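Local coordinates for protease Do-like 2, chloroplastic (Arabidopsis thaliana, PDB 4FLN), which is a chloroplast serine protease that makes the primary cut in the photodamaged D1 protein of plant photosystem II, at residues N48-T58 with R70-M80. Numbering follows the deposited sequence.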
loop_
_atom_site.group_PDB
_atom_site.type_symbol
_atom_site.label_atom_id
_atom_site.label_comp_id
_atom_site.label_asym_id
_atom_site.label_seq_id
_atom_site.Cartn_x
_atom_site.Cartn_y
_atom_site.Cartn_z
ATOM N N ASN B 48 -33.818 -24.251 -18.743
ATOM C CA ASN B 48 -33.306 -25.410 -19.463
ATOM C C ASN B 48 -32.713 -25.033 -20.814
ATOM O O ASN B 48 -32.026 -25.832 -21.459
ATOM C CB ASN B 48 -34.391 -26.480 -19.608
ATOM C CG ASN B 48 -34.523 -27.344 -18.364
ATOM O OD1 ASN B 48 -33.791 -28.320 -18.196
ATOM N ND2 ASN B 48 -35.453 -26.986 -17.481
ATOM N N ALA B 49 -32.965 -23.800 -21.229
ATOM C CA ALA B 49 -32.417 -23.305 -22.477
ATOM C C ALA B 49 -31.035 -22.707 -22.264
ATOM O O ALA B 49 -30.341 -22.389 -23.227
ATOM C CB ALA B 49 -33.344 -22.275 -23.076
ATOM N N VAL B 50 -30.644 -22.546 -21.001
ATOM C CA VAL B 50 -29.358 -21.939 -20.664
ATOM C C VAL B 50 -28.304 -23.021 -20.555
ATOM O O VAL B 50 -28.571 -24.107 -20.048
ATOM C CB VAL B 50 -29.408 -21.136 -19.341
ATOM C CG1 VAL B 50 -28.097 -20.400 -19.104
ATOM C CG2 VAL B 50 -30.549 -20.157 -19.362
ATOM N N VAL B 51 -27.105 -22.712 -21.030
ATOM C CA VAL B 51 -26.025 -23.685 -21.128
ATOM C C VAL B 51 -24.752 -23.147 -20.478
ATOM O O VAL B 51 -24.508 -21.942 -20.485
ATOM C CB VAL B 51 -25.753 -24.021 -22.614
ATOM C CG1 VAL B 51 -24.324 -24.455 -22.823
ATOM C CG2 VAL B 51 -26.733 -25.069 -23.120
ATOM N N LYS B 52 -23.946 -24.036 -19.905
ATOM C CA LYS B 52 -22.651 -23.637 -19.368
ATOM C C LYS B 52 -21.571 -23.819 -20.436
ATOM O O LYS B 52 -21.611 -24.770 -21.225
ATOM C CB LYS B 52 -22.312 -24.421 -18.094
ATOM C CG LYS B 52 -20.991 -24.003 -17.437
ATOM C CD LYS B 52 -20.860 -24.537 -16.015
ATOM C CE LYS B 52 -19.629 -23.958 -15.317
ATOM N NZ LYS B 52 -19.636 -24.132 -13.832
ATOM N N VAL B 53 -20.612 -22.900 -20.468
ATOM C CA VAL B 53 -19.618 -22.873 -21.537
ATOM C C VAL B 53 -18.216 -23.092 -21.016
ATOM O O VAL B 53 -17.718 -22.304 -20.213
ATOM C CB VAL B 53 -19.625 -21.514 -22.278
ATOM C CG1 VAL B 53 -18.493 -21.445 -23.279
ATOM C CG2 VAL B 53 -20.964 -21.282 -22.957
ATOM N N TYR B 54 -17.577 -24.159 -21.480
ATOM C CA TYR B 54 -16.172 -24.393 -21.160
ATOM C C TYR B 54 -15.328 -24.104 -22.388
ATOM O O TYR B 54 -15.616 -24.593 -23.487
ATOM C CB TYR B 54 -15.937 -25.832 -20.715
ATOM C CG TYR B 54 -16.765 -26.271 -19.537
ATOM C CD1 TYR B 54 -16.199 -26.415 -18.281
ATOM C CD2 TYR B 54 -18.114 -26.555 -19.681
ATOM C CE1 TYR B 54 -16.957 -26.829 -17.199
ATOM C CE2 TYR B 54 -18.881 -26.965 -18.606
ATOM C CZ TYR B 54 -18.298 -27.104 -17.368
ATOM O OH TYR B 54 -19.061 -27.516 -16.296
ATOM N N CYS B 55 -14.284 -23.307 -22.193
ATOM C CA CYS B 55 -13.418 -22.913 -23.292
ATOM C C CYS B 55 -11.949 -22.856 -22.901
ATOM O O CYS B 55 -11.583 -22.272 -21.880
ATOM C CB CYS B 55 -13.848 -21.559 -23.853
ATOM S SG CYS B 55 -12.644 -20.825 -24.974
ATOM N N THR B 56 -11.110 -23.458 -23.736
ATOM C CA THR B 56 -9.670 -23.427 -23.537
ATOM C C THR B 56 -9.082 -22.292 -24.359
ATOM O O THR B 56 -9.357 -22.181 -25.548
ATOM C CB THR B 56 -9.043 -24.760 -23.943
ATOM O OG1 THR B 56 -9.521 -25.787 -23.067
ATOM C CG2 THR B 56 -7.541 -24.694 -23.845
ATOM N N HIS B 57 -8.276 -21.449 -23.722
ATOM C CA HIS B 57 -7.770 -20.238 -24.362
ATOM C C HIS B 57 -6.272 -20.271 -24.605
ATOM O O HIS B 57 -5.492 -20.327 -23.658
ATOM C CB HIS B 57 -8.097 -19.008 -23.507
ATOM C CG HIS B 57 -9.562 -18.798 -23.292
ATOM N ND1 HIS B 57 -10.335 -18.030 -24.134
ATOM C CD2 HIS B 57 -10.399 -19.268 -22.338
ATOM C CE1 HIS B 57 -11.584 -18.033 -23.706
ATOM N NE2 HIS B 57 -11.649 -18.777 -22.617
ATOM N N THR B 58 -5.863 -20.238 -25.869
ATOM C CA THR B 58 -4.465 -19.972 -26.171
ATOM C C THR B 58 -4.333 -18.664 -26.922
ATOM O O THR B 58 -4.609 -18.599 -28.114
ATOM C CB THR B 58 -3.851 -21.070 -27.045
ATOM O OG1 THR B 58 -4.216 -22.358 -26.531
ATOM C CG2 THR B 58 -2.335 -20.926 -27.074
ATOM N N ARG B 70 0.215 -18.514 -22.080
ATOM C CA ARG B 70 -0.043 -19.760 -21.370
ATOM C C ARG B 70 -1.498 -20.234 -21.503
ATOM O O ARG B 70 -2.433 -19.464 -21.270
ATOM C CB ARG B 70 0.331 -19.596 -19.898
ATOM C CG ARG B 70 0.763 -20.874 -19.228
ATOM C CD ARG B 70 1.012 -20.639 -17.757
ATOM N NE ARG B 70 1.604 -21.809 -17.123
ATOM C CZ ARG B 70 2.911 -22.021 -17.034
ATOM N NH1 ARG B 70 3.763 -21.138 -17.539
ATOM N NH2 ARG B 70 3.366 -23.117 -16.440
ATOM N N GLN B 71 -1.675 -21.506 -21.864
ATOM C CA GLN B 71 -3.004 -22.088 -22.062
ATOM C C GLN B 71 -3.783 -22.278 -20.759
ATOM O O GLN B 71 -3.315 -22.954 -19.839
ATOM C CB GLN B 71 -2.906 -23.440 -22.779
ATOM C CG GLN B 71 -4.262 -24.100 -23.012
ATOM C CD GLN B 71 -4.182 -25.402 -23.809
ATOM O OE1 GLN B 71 -4.518 -25.446 -24.997
ATOM N NE2 GLN B 71 -3.756 -26.473 -23.148
ATOM N N PHE B 72 -4.981 -21.700 -20.699
ATOM C CA PHE B 72 -5.864 -21.878 -19.548
ATOM C C PHE B 72 -7.315 -22.170 -19.936
ATOM O O PHE B 72 -7.712 -21.993 -21.089
ATOM C CB PHE B 72 -5.805 -20.656 -18.629
ATOM C CG PHE B 72 -6.383 -19.409 -19.228
ATOM C CD1 PHE B 72 -5.685 -18.697 -20.190
ATOM C CD2 PHE B 72 -7.615 -18.935 -18.811
ATOM C CE1 PHE B 72 -6.210 -17.538 -20.738
ATOM C CE2 PHE B 72 -8.144 -17.776 -19.354
ATOM C CZ PHE B 72 -7.438 -17.078 -20.322
ATOM N N THR B 73 -8.102 -22.627 -18.967
ATOM C CA THR B 73 -9.512 -22.887 -19.220
ATOM C C THR B 73 -10.392 -21.982 -18.361
ATOM O O THR B 73 -10.095 -21.752 -17.189
ATOM C CB THR B 73 -9.882 -24.372 -19.008
ATOM O OG1 THR B 73 -8.941 -25.204 -19.700
ATOM C CG2 THR B 73 -11.287 -24.662 -19.542
ATOM N N SER B 74 -11.457 -21.458 -18.965
ATOM C CA SER B 74 -12.385 -20.561 -18.288
ATOM C C SER B 74 -13.819 -20.999 -18.554
ATOM O O SER B 74 -14.067 -21.813 -19.443
ATOM C CB SER B 74 -12.203 -19.129 -18.781
ATOM O OG SER B 74 -13.053 -18.880 -19.885
ATOM N N THR B 75 -14.765 -20.452 -17.793
ATOM C CA THR B 75 -16.167 -20.810 -17.973
ATOM C C THR B 75 -17.036 -19.584 -18.240
ATOM O O THR B 75 -16.625 -18.452 -17.975
ATOM C CB THR B 75 -16.715 -21.585 -16.762
ATOM O OG1 THR B 75 -16.957 -20.680 -15.678
ATOM C CG2 THR B 75 -15.727 -22.644 -16.318
ATOM N N GLY B 76 -18.239 -19.819 -18.763
ATOM C CA GLY B 76 -19.153 -18.744 -19.111
ATOM C C GLY B 76 -20.564 -19.247 -19.333
ATOM O O GLY B 76 -20.893 -20.367 -18.947
ATOM N N SER B 77 -21.412 -18.423 -19.944
ATOM C CA SER B 77 -22.784 -18.853 -20.213
ATOM C C SER B 77 -23.239 -18.644 -21.649
ATOM O O SER B 77 -22.812 -17.713 -22.328
ATOM C CB SER B 77 -23.761 -18.176 -19.257
ATOM O OG SER B 77 -23.526 -18.609 -17.933
ATOM N N ALA B 78 -24.116 -19.528 -22.097
ATOM C CA ALA B 78 -24.739 -19.404 -23.406
ATOM C C ALA B 78 -26.176 -19.917 -23.334
ATOM O O ALA B 78 -26.570 -20.528 -22.339
ATOM C CB ALA B 78 -23.935 -20.157 -24.456
ATOM N N PHE B 79 -26.968 -19.649 -24.368
ATOM C CA PHE B 79 -28.345 -20.129 -24.387
ATOM C C PHE B 79 -28.850 -20.391 -25.793
ATOM O O PHE B 79 -28.337 -19.840 -26.761
ATOM C CB PHE B 79 -29.274 -19.150 -23.666
ATOM C CG PHE B 79 -29.225 -17.750 -24.208
ATOM C CD1 PHE B 79 -28.237 -16.866 -23.799
ATOM C CD2 PHE B 79 -30.181 -17.306 -25.108
ATOM C CE1 PHE B 79 -28.198 -15.570 -24.290
ATOM C CE2 PHE B 79 -30.144 -16.009 -25.602
ATOM C CZ PHE B 79 -29.153 -15.145 -25.193
ATOM N N MET B 80 -29.877 -21.225 -25.889
ATOM C CA MET B 80 -30.451 -21.598 -27.171
ATOM C C MET B 80 -31.367 -20.501 -27.693
ATOM O O MET B 80 -32.365 -20.156 -27.058
ATOM C CB MET B 80 -31.246 -22.895 -27.021
ATOM C CG MET B 80 -30.447 -24.034 -26.409
ATOM S SD MET B 80 -31.461 -25.472 -26.038
ATOM C CE MET B 80 -30.247 -26.577 -25.320
HETATM O O HOH W 1 -4.199 -17.885 -23.543
#
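The carbonyl oxygen of His-57 is gripped from two directions: Phe-72 N gives it a weak hydrogen bond of 3.3 Å, and a bound water, which also donates to Arg-70 O, gives it another. In return His-57 N reaches Phe-72 O at 2.7 Å in a nearly straight bond (174°), closing a hydrogen-bonded antiparallel pair. The imidazole at this end is fixed around its rim. His-57 NE2 and Ser-74 OG, which sits at the ring edge, share a hydrogen bond of 3.1 Å, and ND1 is hydrogen-bonded to Glu-94 O. With CG of Phe-72 turned between its backbone N and carbonyl carbon (chi1 67°), the phenyl ring leans back across His-57, whose CB rests over one face, 4.0 Å from the ring centroid. The two rings are nearly parallel but slid apart, so their overlap is slight.

Just beyond the ladder, Gln-71 runs out extended and lays its amide against the methyl of Thr-56, on the face opposite His-57, with Gln-71 OE1 3.3 Å from Thr-56 CG2. OE1 accepts a hydrogen bond from Tyr-493 OH of a neighbouring subunit, which places this end of the hairpin at a hexamer interface. Farther along, Gly-76 pairs with Val-53, whose CG2 meets Ala-78 CB at 3.5 Å. Between Val-53 and Gly-76 the two backbone bonds differ: Gly-76 N lies in the carbonyl plane of Val-53 O, on a lone pair, whereas Val-53 N stands above the plane of Gly-76 O.

Strands 50-57 and 72-82 are consecutive neighbours in the N-terminal six-stranded antiparallel barrel of the chymotrypsin-like protease fold, with Gly-76 close to Ser-200, the probable nucleophile of the catalytic triad.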